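Local coordinates for protein indole-3-acetic acid-amido synthetase GH3.15 (Arabidopsis thaliana, PDB 6E1Q) that uses ATP to conjugate the auxin precursor indole-3-butyric acid, or the herbicide 2,4-DB, to amino acids, chiefly glutamine, at residues K11-L16 and S122-P127; P218-F223 and I297-T302; S282-L287 and L312-G317; P320-F325 and N338-P343. All coordinates share one frame; numbering follows the deposited sequence.

Contact 1 of 4, residues K11-L16 and S122-P127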
loop_
_atom_site.group_PDB
_atom_site.type_symbol
_atom_site.label_atom_id
_atom_site.label_comp_id
_atom_site.label_asym_id
_atom_site.label_seq_id
_atom_site.Cartn_x
_atom_site.Cartn_y
_atom_site.Cartn_z
ATOM N N LYS A 11 7.158 28.623 -5.667
ATOM C CA LYS A 11 6.796 29.424 -4.501
ATOM C C LYS A 11 5.288 29.620 -4.415
ATOM O O LYS A 11 4.717 29.645 -3.314
ATOM C CB LYS A 11 7.531 30.763 -4.540
ATOM C CG LYS A 11 7.324 31.624 -3.304
ATOM C CD LYS A 11 7.832 30.892 -2.051
ATOM C CE LYS A 11 6.827 30.906 -0.896
ATOM N NZ LYS A 11 5.767 29.892 -1.000
ATOM N N ALA A 12 4.626 29.752 -5.564
ATOM C CA ALA A 12 3.175 29.863 -5.546
ATOM C C ALA A 12 2.538 28.569 -5.054
ATOM O O ALA A 12 1.532 28.598 -4.333
ATOM C CB ALA A 12 2.663 30.227 -6.935
ATOM N N CYS A 13 3.115 27.421 -5.427
ATOM C CA CYS A 13 2.554 26.144 -4.999
ATOM C C CYS A 13 2.684 25.964 -3.486
ATOM O O CYS A 13 1.715 25.596 -2.812
ATOM C CB CYS A 13 3.233 25.001 -5.755
ATOM S SG CYS A 13 2.723 24.866 -7.496
ATOM N N LEU A 14 3.878 26.220 -2.938
ATOM C CA LEU A 14 4.092 26.084 -1.501
ATOM C C LEU A 14 3.230 27.068 -0.724
ATOM O O LEU A 14 2.743 26.754 0.370
ATOM C CB LEU A 14 5.569 26.301 -1.168
ATOM C CG LEU A 14 6.572 25.363 -1.844
ATOM C CD1 LEU A 14 7.991 25.859 -1.617
ATOM C CD2 LEU A 14 6.405 23.950 -1.317
ATOM N N SER A 15 3.038 28.274 -1.267
ATOM C CA SER A 15 2.162 29.233 -0.604
ATOM C C SER A 15 0.714 28.751 -0.598
ATOM O O SER A 15 -0.013 28.979 0.373
ATOM C CB SER A 15 2.274 30.600 -1.272
ATOM O OG SER A 15 1.223 31.438 -0.852
ATOM N N LEU A 16 0.281 28.063 -1.652
ATOM C CA LEU A 16 -1.075 27.523 -1.664
ATOM C C LEU A 16 -1.236 26.392 -0.646
ATOM O O LEU A 16 -2.287 26.270 0.004
ATOM C CB LEU A 16 -1.423 27.026 -3.067
ATOM C CG LEU A 16 -2.907 26.723 -3.260
ATOM C CD1 LEU A 16 -3.729 27.950 -2.880
ATOM C CD2 LEU A 16 -3.200 26.293 -4.693
ATOM N N SER A 122 -1.692 16.607 -6.953
ATOM C CA SER A 122 -0.380 15.971 -6.999
ATOM C C SER A 122 0.676 16.918 -7.558
ATOM O O SER A 122 1.839 16.875 -7.144
ATOM C CB SER A 122 -0.433 14.688 -7.835
ATOM O OG SER A 122 0.584 13.777 -7.441
ATOM N N SER A 123 0.299 17.762 -8.511
ATOM C CA SER A 123 1.263 18.706 -9.053
ATOM C C SER A 123 1.436 19.883 -8.110
ATOM O O SER A 123 2.499 20.509 -8.085
ATOM C CB SER A 123 0.832 19.177 -10.445
ATOM O OG SER A 123 -0.229 20.118 -10.373
ATOM N N LEU A 124 0.404 20.180 -7.321
ATOM C CA LEU A 124 0.540 21.173 -6.268
ATOM C C LEU A 124 1.563 20.736 -5.226
ATOM O O LEU A 124 2.292 21.569 -4.678
ATOM C CB LEU A 124 -0.813 21.415 -5.612
ATOM C CG LEU A 124 -0.877 22.556 -4.611
ATOM C CD1 LEU A 124 -0.293 23.800 -5.247
ATOM C CD2 LEU A 124 -2.327 22.799 -4.219
ATOM N N TYR A 125 1.657 19.437 -4.970
ATOM C CA TYR A 125 2.472 18.932 -3.880
ATOM C C TYR A 125 3.909 18.637 -4.298
ATOM O O TYR A 125 4.815 18.694 -3.453
ATOM C CB TYR A 125 1.812 17.672 -3.290
ATOM C CG TYR A 125 2.654 16.957 -2.263
ATOM C CD1 TYR A 125 2.762 17.444 -0.958
ATOM C CD2 TYR A 125 3.344 15.802 -2.588
ATOM C CE1 TYR A 125 3.544 16.777 0.000
ATOM C CE2 TYR A 125 4.133 15.141 -1.647
ATOM C CZ TYR A 125 4.225 15.627 -0.358
ATOM O OH TYR A 125 5.010 14.951 0.563
ATOM N N ALA A 126 4.150 18.337 -5.579
ATOM C CA ALA A 126 5.507 18.004 -6.017
ATOM C C ALA A 126 6.560 19.072 -5.691
ATOM O O ALA A 126 7.680 18.690 -5.297
ATOM C CB ALA A 126 5.490 17.698 -7.523
ATOM N N PRO A 127 6.308 20.378 -5.832
ATOM C CA PRO A 127 7.352 21.347 -5.436
ATOM C C PRO A 127 7.811 21.196 -3.996
ATOM O O PRO A 127 8.979 21.473 -3.692
ATOM C CB PRO A 127 6.684 22.707 -5.674
ATOM C CG PRO A 127 5.654 22.434 -6.727
ATOM C CD PRO A 127 5.140 21.055 -6.428
#

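Contact 2 of 4, residues P218-F223 and I297-T302. With CFA ((2,4-dichlorophenoxy)acetic acid), chain C.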
loop_
_atom_site.group_PDB
_atom_site.type_symbol
_atom_site.label_atom_id
_atom_site.label_comp_id
_atom_site.label_asym_id
_atom_site.label_seq_id
_atom_site.Cartn_x
_atom_site.Cartn_y
_atom_site.Cartn_z
ATOM N N PRO A 218 4.111 0.593 -5.473
ATOM C CA PRO A 218 3.013 0.734 -4.501
ATOM C C PRO A 218 3.450 0.514 -3.056
ATOM O O PRO A 218 3.164 1.355 -2.191
ATOM C CB PRO A 218 1.994 -0.317 -4.968
ATOM C CG PRO A 218 2.310 -0.533 -6.432
ATOM C CD PRO A 218 3.801 -0.384 -6.542
ATOM N N PHE A 219 4.149 -0.580 -2.766
ATOM C CA PHE A 219 4.481 -0.965 -1.396
ATOM C C PHE A 219 5.976 -1.222 -1.228
ATOM O O PHE A 219 6.674 -1.574 -2.181
ATOM C CB PHE A 219 3.746 -2.240 -0.982
ATOM C CG PHE A 219 2.336 -2.333 -1.487
ATOM C CD1 PHE A 219 1.414 -1.341 -1.203
ATOM C CD2 PHE A 219 1.917 -3.446 -2.203
ATOM C CE1 PHE A 219 0.101 -1.438 -1.646
ATOM C CE2 PHE A 219 0.599 -3.556 -2.650
ATOM C CZ PHE A 219 -0.305 -2.554 -2.373
ATOM N N ALA A 220 6.446 -1.102 0.023
ATOM C CA ALA A 220 7.801 -1.546 0.358
ATOM C C ALA A 220 8.071 -2.963 -0.153
ATOM O O ALA A 220 9.121 -3.230 -0.743
ATOM C CB ALA A 220 8.021 -1.478 1.872
ATOM N N SER A 221 7.125 -3.886 0.043
ATOM C CA SER A 221 7.370 -5.261 -0.368
ATOM C C SER A 221 7.399 -5.412 -1.882
ATOM O O SER A 221 7.963 -6.396 -2.382
ATOM C CB SER A 221 6.317 -6.195 0.252
ATOM O OG SER A 221 4.996 -5.770 -0.025
ATOM N N SER A 222 6.826 -4.452 -2.620
ATOM C CA SER A 222 6.849 -4.518 -4.080
ATOM C C SER A 222 8.267 -4.554 -4.610
ATOM O O SER A 222 8.532 -5.201 -5.628
ATOM C CB SER A 222 6.102 -3.326 -4.702
ATOM O OG SER A 222 4.861 -3.096 -4.054
ATOM N N PHE A 223 9.188 -3.854 -3.943
ATOM C CA PHE A 223 10.573 -3.803 -4.396
ATOM C C PHE A 223 11.274 -5.147 -4.273
ATOM O O PHE A 223 12.147 -5.460 -5.091
ATOM C CB PHE A 223 11.337 -2.745 -3.609
ATOM C CG PHE A 223 10.999 -1.355 -4.017
ATOM C CD1 PHE A 223 11.497 -0.837 -5.196
ATOM C CD2 PHE A 223 10.148 -0.578 -3.249
ATOM C CE1 PHE A 223 11.180 0.433 -5.590
ATOM C CE2 PHE A 223 9.827 0.721 -3.637
ATOM C CZ PHE A 223 10.339 1.222 -4.811
ATOM N N ILE A 297 13.338 6.508 -2.452
ATOM C CA ILE A 297 12.569 5.326 -2.785
ATOM C C ILE A 297 11.194 5.531 -2.183
ATOM O O ILE A 297 11.052 5.540 -0.957
ATOM C CB ILE A 297 13.213 4.049 -2.246
ATOM C CG1 ILE A 297 14.565 3.820 -2.917
ATOM C CG2 ILE A 297 12.235 2.868 -2.416
ATOM C CD1 ILE A 297 15.432 2.839 -2.180
ATOM N N GLU A 298 10.188 5.673 -3.043
ATOM C CA GLU A 298 8.847 6.079 -2.650
ATOM C C GLU A 298 7.934 4.863 -2.686
ATOM O O GLU A 298 7.806 4.211 -3.731
ATOM C CB GLU A 298 8.328 7.180 -3.586
ATOM C CG GLU A 298 6.848 7.510 -3.391
ATOM C CD GLU A 298 6.581 8.359 -2.142
ATOM O OE1 GLU A 298 7.406 9.236 -1.819
ATOM O OE2 GLU A 298 5.551 8.133 -1.471
ATOM N N SER A 299 7.311 4.548 -1.545
ATOM C CA SER A 299 6.322 3.472 -1.462
ATOM C C SER A 299 5.639 3.536 -0.107
ATOM O O SER A 299 6.090 4.230 0.807
ATOM C CB SER A 299 6.965 2.091 -1.637
ATOM O OG SER A 299 7.759 1.778 -0.489
ATOM N N ILE A 300 4.566 2.764 0.028
ATOM C CA ILE A 300 3.914 2.634 1.326
ATOM C C ILE A 300 4.815 1.815 2.248
ATOM O O ILE A 300 5.208 0.687 1.921
ATOM C CB ILE A 300 2.523 2.011 1.174
ATOM C CG1 ILE A 300 1.629 2.984 0.397
ATOM C CG2 ILE A 300 1.922 1.691 2.546
ATOM C CD1 ILE A 300 0.339 2.359 -0.082
ATOM N N ILE A 301 5.168 2.397 3.399
ATOM C CA ILE A 301 6.023 1.768 4.395
ATOM C C ILE A 301 5.371 1.741 5.772
ATOM O O ILE A 301 6.050 1.492 6.764
ATOM C CB ILE A 301 7.397 2.464 4.477
ATOM C CG1 ILE A 301 7.214 3.950 4.835
ATOM C CG2 ILE A 301 8.193 2.245 3.203
ATOM C CD1 ILE A 301 8.473 4.811 4.650
ATOM N N THR A 302 4.080 2.026 5.856
ATOM C CA THR A 302 3.357 2.044 7.117
ATOM C C THR A 302 2.495 0.789 7.257
ATOM O O THR A 302 2.245 0.057 6.296
ATOM C CB THR A 302 2.481 3.303 7.197
ATOM O OG1 THR A 302 1.552 3.296 6.099
ATOM C CG2 THR A 302 3.349 4.569 7.125
HETATM C C1 CFA C . 6.367 7.750 -7.401
HETATM C C2 CFA C . 5.109 8.198 -6.660
HETATM C "C1'" CFA C . 4.118 6.047 -6.364
HETATM C "C2'" CFA C . 3.691 5.007 -5.550
HETATM C "C3'" CFA C . 3.161 3.875 -6.119
HETATM C "C4'" CFA C . 3.062 3.780 -7.483
HETATM C "C5'" CFA C . 3.474 4.800 -8.306
HETATM CL CL3 CFA C . 3.797 5.066 -3.770
HETATM C "C6'" CFA C . 3.999 5.936 -7.740
HETATM O O1 CFA C . 6.671 8.276 -8.502
HETATM O O2 CFA C . 7.077 6.839 -6.917
HETATM O "O1'" CFA C . 4.659 7.201 -5.786
HETATM CL CL4 CFA C . 2.382 2.309 -8.180
#

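Contact 3 of 4, residues S282-L287 and L312-G317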
loop_
_atom_site.group_PDB
_atom_site.type_symbol
_atom_site.label_atom_id
_atom_site.label_comp_id
_atom_site.label_asym_id
_atom_site.label_seq_id
_atom_site.Cartn_x
_atom_site.Cartn_y
_atom_site.Cartn_z
ATOM N N SER A 282 27.515 -9.652 -2.185
ATOM C CA SER A 282 26.470 -9.020 -1.397
ATOM C C SER A 282 25.665 -8.069 -2.272
ATOM O O SER A 282 26.232 -7.198 -2.940
ATOM C CB SER A 282 27.076 -8.259 -0.219
ATOM O OG SER A 282 26.046 -7.663 0.543
ATOM N N TRP A 283 24.345 -8.216 -2.246
ATOM C CA TRP A 283 23.471 -7.267 -2.911
ATOM C C TRP A 283 23.062 -6.119 -1.996
ATOM O O TRP A 283 22.080 -5.419 -2.288
ATOM C CB TRP A 283 22.252 -7.994 -3.487
ATOM C CG TRP A 283 22.571 -8.517 -4.867
ATOM C CD1 TRP A 283 23.744 -9.087 -5.268
ATOM C CD2 TRP A 283 21.733 -8.467 -6.026
ATOM N NE1 TRP A 283 23.683 -9.410 -6.600
ATOM C CE2 TRP A 283 22.458 -9.042 -7.089
ATOM C CE3 TRP A 283 20.438 -8.013 -6.265
ATOM C CZ2 TRP A 283 21.928 -9.170 -8.369
ATOM C CZ3 TRP A 283 19.918 -8.136 -7.543
ATOM C CH2 TRP A 283 20.660 -8.707 -8.576
ATOM N N GLU A 284 23.799 -5.909 -0.904
ATOM C CA GLU A 284 23.587 -4.721 -0.092
ATOM C C GLU A 284 23.738 -3.484 -0.967
ATOM O O GLU A 284 24.646 -3.407 -1.801
ATOM C CB GLU A 284 24.580 -4.667 1.077
ATOM C CG GLU A 284 24.413 -3.397 1.919
ATOM C CD GLU A 284 25.353 -3.321 3.105
ATOM O OE1 GLU A 284 25.279 -2.326 3.852
ATOM O OE2 GLU A 284 26.155 -4.252 3.302
ATOM N N ALA A 285 22.820 -2.533 -0.804
ATOM C CA ALA A 285 22.832 -1.268 -1.536
ATOM C C ALA A 285 22.629 -1.434 -3.046
ATOM O O ALA A 285 22.865 -0.480 -3.800
ATOM C CB ALA A 285 24.137 -0.496 -1.275
ATOM N N ILE A 286 22.190 -2.610 -3.515
ATOM C CA ILE A 286 22.020 -2.837 -4.955
ATOM C C ILE A 286 21.134 -1.769 -5.602
ATOM O O ILE A 286 21.356 -1.391 -6.759
ATOM C CB ILE A 286 21.455 -4.252 -5.203
ATOM C CG1 ILE A 286 21.476 -4.592 -6.703
ATOM C CG2 ILE A 286 20.043 -4.365 -4.655
ATOM C CD1 ILE A 286 22.893 -4.587 -7.315
ATOM N N LEU A 287 20.121 -1.260 -4.883
ATOM C CA LEU A 287 19.223 -0.292 -5.517
ATOM C C LEU A 287 19.949 1.007 -5.825
ATOM O O LEU A 287 19.791 1.567 -6.917
ATOM C CB LEU A 287 18.002 -0.018 -4.649
ATOM C CG LEU A 287 17.014 -1.182 -4.576
ATOM C CD1 LEU A 287 15.793 -0.773 -3.721
ATOM C CD2 LEU A 287 16.601 -1.624 -5.991
ATOM N N LEU A 312 14.405 -3.516 3.116
ATOM C CA LEU A 312 14.480 -2.545 2.032
ATOM C C LEU A 312 15.625 -1.566 2.265
ATOM O O LEU A 312 16.312 -1.167 1.316
ATOM C CB LEU A 312 13.143 -1.814 1.888
ATOM C CG LEU A 312 13.005 -0.759 0.794
ATOM C CD1 LEU A 312 13.377 -1.357 -0.566
ATOM C CD2 LEU A 312 11.587 -0.174 0.769
ATOM N N GLU A 313 15.877 -1.197 3.527
ATOM C CA GLU A 313 17.013 -0.321 3.805
ATOM C C GLU A 313 18.327 -1.019 3.474
ATOM O O GLU A 313 19.270 -0.384 3.000
ATOM C CB GLU A 313 16.996 0.133 5.270
ATOM C CG GLU A 313 15.833 1.085 5.590
ATOM C CD GLU A 313 15.863 1.646 7.014
ATOM O OE1 GLU A 313 16.482 1.019 7.900
ATOM O OE2 GLU A 313 15.238 2.708 7.251
ATOM N N PHE A 314 18.406 -2.324 3.729
ATOM C CA PHE A 314 19.588 -3.090 3.347
ATOM C C PHE A 314 19.864 -2.970 1.847
ATOM O O PHE A 314 21.009 -2.763 1.424
ATOM C CB PHE A 314 19.393 -4.552 3.748
ATOM C CG PHE A 314 20.454 -5.481 3.222
ATOM C CD1 PHE A 314 21.709 -5.511 3.793
ATOM C CD2 PHE A 314 20.192 -6.319 2.146
ATOM C CE1 PHE A 314 22.688 -6.375 3.313
ATOM C CE2 PHE A 314 21.154 -7.170 1.673
ATOM C CZ PHE A 314 22.412 -7.199 2.268
ATOM N N TYR A 315 18.825 -3.095 1.026
ATOM C CA TYR A 315 18.990 -2.948 -0.418
ATOM C C TYR A 315 19.140 -1.498 -0.869
ATOM O O TYR A 315 19.528 -1.269 -2.014
ATOM C CB TYR A 315 17.794 -3.571 -1.144
ATOM C CG TYR A 315 17.750 -5.075 -1.041
ATOM C CD1 TYR A 315 18.843 -5.849 -1.412
ATOM C CD2 TYR A 315 16.629 -5.722 -0.537
ATOM C CE1 TYR A 315 18.804 -7.243 -1.306
ATOM C CE2 TYR A 315 16.584 -7.104 -0.435
ATOM C CZ TYR A 315 17.667 -7.854 -0.806
ATOM O OH TYR A 315 17.610 -9.226 -0.694
ATOM N N SER A 316 18.855 -0.522 0.000
ATOM C CA SER A 316 18.718 0.866 -0.421
ATOM C C SER A 316 20.040 1.610 -0.488
ATOM O O SER A 316 20.123 2.622 -1.192
ATOM C CB SER A 316 17.796 1.624 0.533
ATOM O OG SER A 316 18.538 2.094 1.658
ATOM N N GLY A 317 21.050 1.167 0.253
ATOM C CA GLY A 317 22.306 1.897 0.273
ATOM C C GLY A 317 22.177 3.323 0.759
ATOM O O GLY A 317 22.908 4.206 0.290
#

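Contact 4 of 4, residues P320-F325 and N338-P343. With CFA ((2,4-dichlorophenoxy)acetic acid), chain D.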
loop_
_atom_site.group_PDB
_atom_site.type_symbol
_atom_site.label_atom_id
_atom_site.label_comp_id
_atom_site.label_asym_id
_atom_site.label_seq_id
_atom_site.Cartn_x
_atom_site.Cartn_y
_atom_site.Cartn_z
ATOM N N PRO A 320 16.882 7.487 1.046
ATOM C CA PRO A 320 15.810 7.579 2.039
ATOM C C PRO A 320 14.539 6.929 1.512
ATOM O O PRO A 320 14.176 7.077 0.343
ATOM C CB PRO A 320 15.647 9.090 2.257
ATOM C CG PRO A 320 16.224 9.726 1.050
ATOM C CD PRO A 320 17.301 8.813 0.546
ATOM N N LEU A 321 13.899 6.147 2.372
ATOM C CA LEU A 321 12.593 5.591 2.047
ATOM C C LEU A 321 11.547 6.641 2.374
ATOM O O LEU A 321 11.446 7.082 3.528
ATOM C CB LEU A 321 12.331 4.310 2.830
ATOM C CG LEU A 321 13.470 3.293 2.894
ATOM C CD1 LEU A 321 13.007 2.083 3.676
ATOM C CD2 LEU A 321 13.926 2.900 1.489
ATOM N N THR A 322 10.790 7.065 1.370
ATOM C CA THR A 322 9.777 8.086 1.589
ATOM C C THR A 322 8.384 7.506 1.379
ATOM O O THR A 322 8.184 6.590 0.581
ATOM C CB THR A 322 9.989 9.301 0.672
ATOM O OG1 THR A 322 9.931 8.895 -0.705
ATOM C CG2 THR A 322 11.342 9.935 0.948
ATOM N N SER A 323 7.422 8.043 2.124
ATOM C CA SER A 323 6.009 7.713 1.963
ATOM C C SER A 323 5.282 9.054 1.999
ATOM O O SER A 323 5.079 9.643 3.068
ATOM C CB SER A 323 5.526 6.749 3.046
ATOM O OG SER A 323 4.140 6.466 2.900
ATOM N N SER A 324 4.902 9.537 0.824
ATOM C CA SER A 324 4.427 10.905 0.676
ATOM C C SER A 324 2.914 11.044 0.741
ATOM O O SER A 324 2.427 12.155 0.974
ATOM C CB SER A 324 4.897 11.474 -0.664
ATOM O OG SER A 324 6.300 11.572 -0.678
ATOM N N PHE A 325 2.165 9.968 0.504
ATOM C CA PHE A 325 0.745 10.082 0.208
ATOM C C PHE A 325 -0.077 9.132 1.057
ATOM O O PHE A 325 0.285 7.964 1.224
ATOM C CB PHE A 325 0.454 9.789 -1.264
ATOM C CG PHE A 325 1.410 10.447 -2.226
ATOM C CD1 PHE A 325 1.213 11.763 -2.624
ATOM C CD2 PHE A 325 2.476 9.737 -2.762
ATOM C CE1 PHE A 325 2.076 12.372 -3.524
ATOM C CE2 PHE A 325 3.344 10.339 -3.664
ATOM C CZ PHE A 325 3.142 11.659 -4.045
ATOM N N ASN A 338 6.733 16.185 5.827
ATOM C CA ASN A 338 8.136 15.977 6.192
ATOM C C ASN A 338 8.630 14.689 5.548
ATOM O O ASN A 338 8.891 13.694 6.234
ATOM C CB ASN A 338 8.318 15.936 7.709
ATOM C CG ASN A 338 9.780 15.875 8.111
ATOM O OD1 ASN A 338 10.664 16.127 7.294
ATOM N ND2 ASN A 338 10.041 15.549 9.373
ATOM N N PRO A 339 8.800 14.690 4.225
ATOM C CA PRO A 339 8.988 13.412 3.509
ATOM C C PRO A 339 10.276 12.681 3.860
ATOM O O PRO A 339 10.322 11.455 3.724
ATOM C CB PRO A 339 8.959 13.826 2.029
ATOM C CG PRO A 339 9.198 15.337 2.024
ATOM C CD PRO A 339 8.648 15.844 3.319
ATOM N N LEU A 340 11.313 13.379 4.317
ATOM C CA LEU A 340 12.576 12.750 4.696
ATOM C C LEU A 340 12.636 12.345 6.168
ATOM O O LEU A 340 13.715 11.996 6.651
ATOM C CB LEU A 340 13.749 13.678 4.364
ATOM C CG LEU A 340 13.959 13.886 2.854
ATOM C CD1 LEU A 340 15.210 14.738 2.574
ATOM C CD2 LEU A 340 14.003 12.554 2.097
ATOM N N CYS A 341 11.508 12.368 6.881
ATOM C CA CYS A 341 11.453 11.852 8.243
ATOM C C CYS A 341 11.869 10.380 8.288
ATOM O O CYS A 341 11.921 9.687 7.268
ATOM C CB CYS A 341 10.037 11.971 8.808
ATOM S SG CYS A 341 8.812 10.945 7.917
ATOM N N LYS A 342 12.150 9.911 9.501
ATOM C CA LYS A 342 12.332 8.489 9.748
ATOM C C LYS A 342 11.081 7.731 9.317
ATOM O O LYS A 342 9.963 8.178 9.604
ATOM C CB LYS A 342 12.583 8.227 11.236
ATOM C CG LYS A 342 14.026 8.059 11.644
ATOM C CD LYS A 342 14.117 7.409 13.025
ATOM C CE LYS A 342 14.491 5.937 12.912
ATOM N NZ LYS A 342 15.795 5.757 12.211
ATOM N N PRO A 343 11.228 6.579 8.658
ATOM C CA PRO A 343 10.041 5.814 8.233
ATOM C C PRO A 343 9.097 5.503 9.367
ATOM O O PRO A 343 7.877 5.450 9.156
ATOM C CB PRO A 343 10.649 4.540 7.630
ATOM C CG PRO A 343 11.977 4.988 7.114
ATOM C CD PRO A 343 12.473 6.006 8.112
HETATM C C1 CFA D . -2.267 7.545 -3.674
HETATM C C2 CFA D . -1.162 7.332 -4.714
HETATM C "C1'" CFA D . -0.099 8.570 -6.469
HETATM C "C2'" CFA D . 0.056 7.748 -7.581
HETATM C "C3'" CFA D . 1.141 7.933 -8.430
HETATM C "C4'" CFA D . 2.063 8.937 -8.174
HETATM C "C5'" CFA D . 1.902 9.756 -7.071
HETATM CL CL3 CFA D . -1.128 6.453 -7.929
HETATM C "C6'" CFA D . 0.823 9.575 -6.226
HETATM O O1 CFA D . -2.489 8.705 -3.248
HETATM O O2 CFA D . -2.957 6.585 -3.231
HETATM O "O1'" CFA D . -1.188 8.422 -5.594
HETATM CL CL4 CFA D . 3.464 9.192 -9.255
HETATM O O HOH W 1 9.958 7.929 5.730
HETATM O O HOH W 2 13.371 8.983 5.102
HETATM O O HOH W 3 8.462 9.541 4.334
#

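Contact 1 of 4, residues K11-L16 and S122-P127
Leu124, Cys13 and Pro127 carry most of the buried surface where helix 10-22 lies across helix 112-132. The short axes approach to 8.2 Å at a signed crossing angle of -106°, nearly perpendicular, so few residues of each helix meet. Cys13 points at the other helix between the remaining two: its CB is 3.7 Å from CG of Pro127 and 3.8 Å from CD1 of Leu124, and its SG touches the same two carbons. Leu124 has CG anti to its backbone N (chi1 -172°), and its two methyls divide the work. CD1 sits 3.6 Å from the carbonyl O of Cys13, while CD2 meets CD2 of Leu16 at 3.6 Å, the two leucines crossing at about a right angle. On the Pro127 side, CD2 of Leu14 reaches the proline backbone, 4.1 Å from its C atom. Helix 112-132 is kinked at Pro127, whose ring nitrogen makes no bond to the preceding turn; CG of that ring is what Cys13 meets. Phe5 extends the apolar patch by touching Cys13 and Leu124. No hydrogen bond joins the two segments, so this part of the helix pair meets by van der Waals contact alone, between thiol, proline ring and leucine branches.

Contact 2 of 4, residues P218-F223 and I297-T302
Phe223 presents its ring to the other segment through CE2, which lies 3.4 Å from CG2 of Ile297, the two side chains crossing obliquely. At the rim of the same ring, near its plane, are CB of Ser299 and the carbonyl O of Glu298. Leu215, Ala217 and Leu312 also touch this side chain. An alanine in place of Phe223 would probably open a gap beside Ile297 and leave its CG2 methyl without this aromatic neighbour. Phe219 behaves differently: it lies alongside Ile300, both pointing the same way, with CD1 of Ile300 at the ring edge, 4.0 Å from Phe219 CD1. One face of the Phe219 ring has CB of Pro218 over its centre. Between these side chains the backbones join as a parallel bridge: Ile300 N donates to Pro218 O at 3.0 Å and Ala220 N to Ile300 O at 2.9 Å. Ser222 OG accepts from Phe219 N (2.9 Å), tying the start of helix 220-243. The bound (2,4-dichlorophenoxy)acetic acid of chain C lies against both segments, its CL4 3.3 Å from Pro218 CG and its ether O1' 3.3 Å from Glu298 CG. Adjacent parallel strands ending in loops that line a pocket are consistent with the N-terminal domain of ANL-clan adenylating enzymes; Thr302 of the ATP site is on the loop after strand 297-298.

Contact 3 of 4, residues S282-L287 and L312-G317
A type II beta turn, Trp283 to Ile286, packs against the C-terminal end of helix 309-316, with Ala285 as N-cap of helix 286-290. Glu284 meets Phe314 across this junction in a CH-pi contact: its CA stands 3.9 Å from the ring centroid, 22° off the normal. The glutamate CB reaches Phe314 CE1 at 3.4 Å, and its chain, extended beyond CG, crosses the phenylalanine at about a right angle. Two backbone bonds join the turn and the helix that follows it to carbonyls near the C-terminal end of helix 309-316. Ala285 N donates to Phe314 O at 2.9 Å, and Leu287 N donates to Tyr315 O at 2.9 Å, nearly along the C=O axis. The first turn of one helix thus supplies an N-H to the C-terminal end of the other. The Tyr315 ring takes Trp283 O at its edge, with CD1 3.4 Å from that oxygen, while CG2 of Ile286 lies 3.8 Å from Tyr315 CD1. Ser282 OG accepts from Glu284 N, an ST turn just ahead of the contact with Phe314. Helix 309-316 gives way to the positive phi of Gly317, where a side chain would clash with Ala285; the CA of Gly317 lies 3.4 Å from Ala285 CB.

Contact 4 of 4, residues P320-F325 and N338-P343
The carbonyl O of Leu321 is approached by two waters, which also reach the carbonyl O of Cys341 across the contact. Water 2 bridges the pair, donating to Leu321 O at 3.1 Å and to Cys341 O at 2.7 Å. Water 1 lies 2.8 Å from Leu321 O and within reach of Cys341 O, its protons not assignable to both. A third water accepts from Ser323 N and lies 2.7 Å from Pro339 O. No direct hydrogen bond joins the segments, so these waters carry the polar link from the strand to the loop. The strand is 321-327, which in this GH3 adenylating enzyme pairs with strand 297-298 and runs into the ATP- and substrate-binding residues; the loop after strand 332-335 contains a type I beta turn from Asn338 to Cys341. Apolar contact fills in beside the waters. Leu340 lies alongside both Pro320 and Thr322, pointing the same way, and its CD2 is 3.7 Å from Pro320 CG. Thr322 has CG2 anti to its carbonyl carbon, and that methyl lies 3.3 Å from Pro339 O, while OG1 is hydrogen-bonded to Glu298. Pro343 points at the strand, its CG 4.4 Å from Leu321 CB. At the far end, Phe325 is sandwiched: CB of Ser324 lies over one face toward the rim, and on the opposite face C6' of the (2,4-dichlorophenoxy)acetic acid of chain D sits over the ring centre, 3.7 Å from Phe325 CE2. An alanine at Phe325 would probably leave C6' and C5' of the ligand without the aromatic face they lie against, opening a gap on that side.

Contacts 2 and 4 are the pair nearest the ligands, their centres 11 Å apart, on neighbouring strands 297-298 and 321-327. Glu298 joins them through probable hydrogen bonds, OE2 to Ser324 N and OE1 to Thr322 OG1, both 2.8 Å. Contact 3 adjoins contact 2, centres 14 Å apart, with Leu312 packing on Phe223 and Ala220; it also reaches contact 4, where Glu313 CG is 3.6 Å from Leu321 CD1. Contact 1 touches contact 4 alone, Tyr125 CD2 lying 3.8 Å from Phe325 CE1, and its nearest atoms are about 7 Å from contact 2. One ligand rests on Pro218 and Glu298, the other on Phe325.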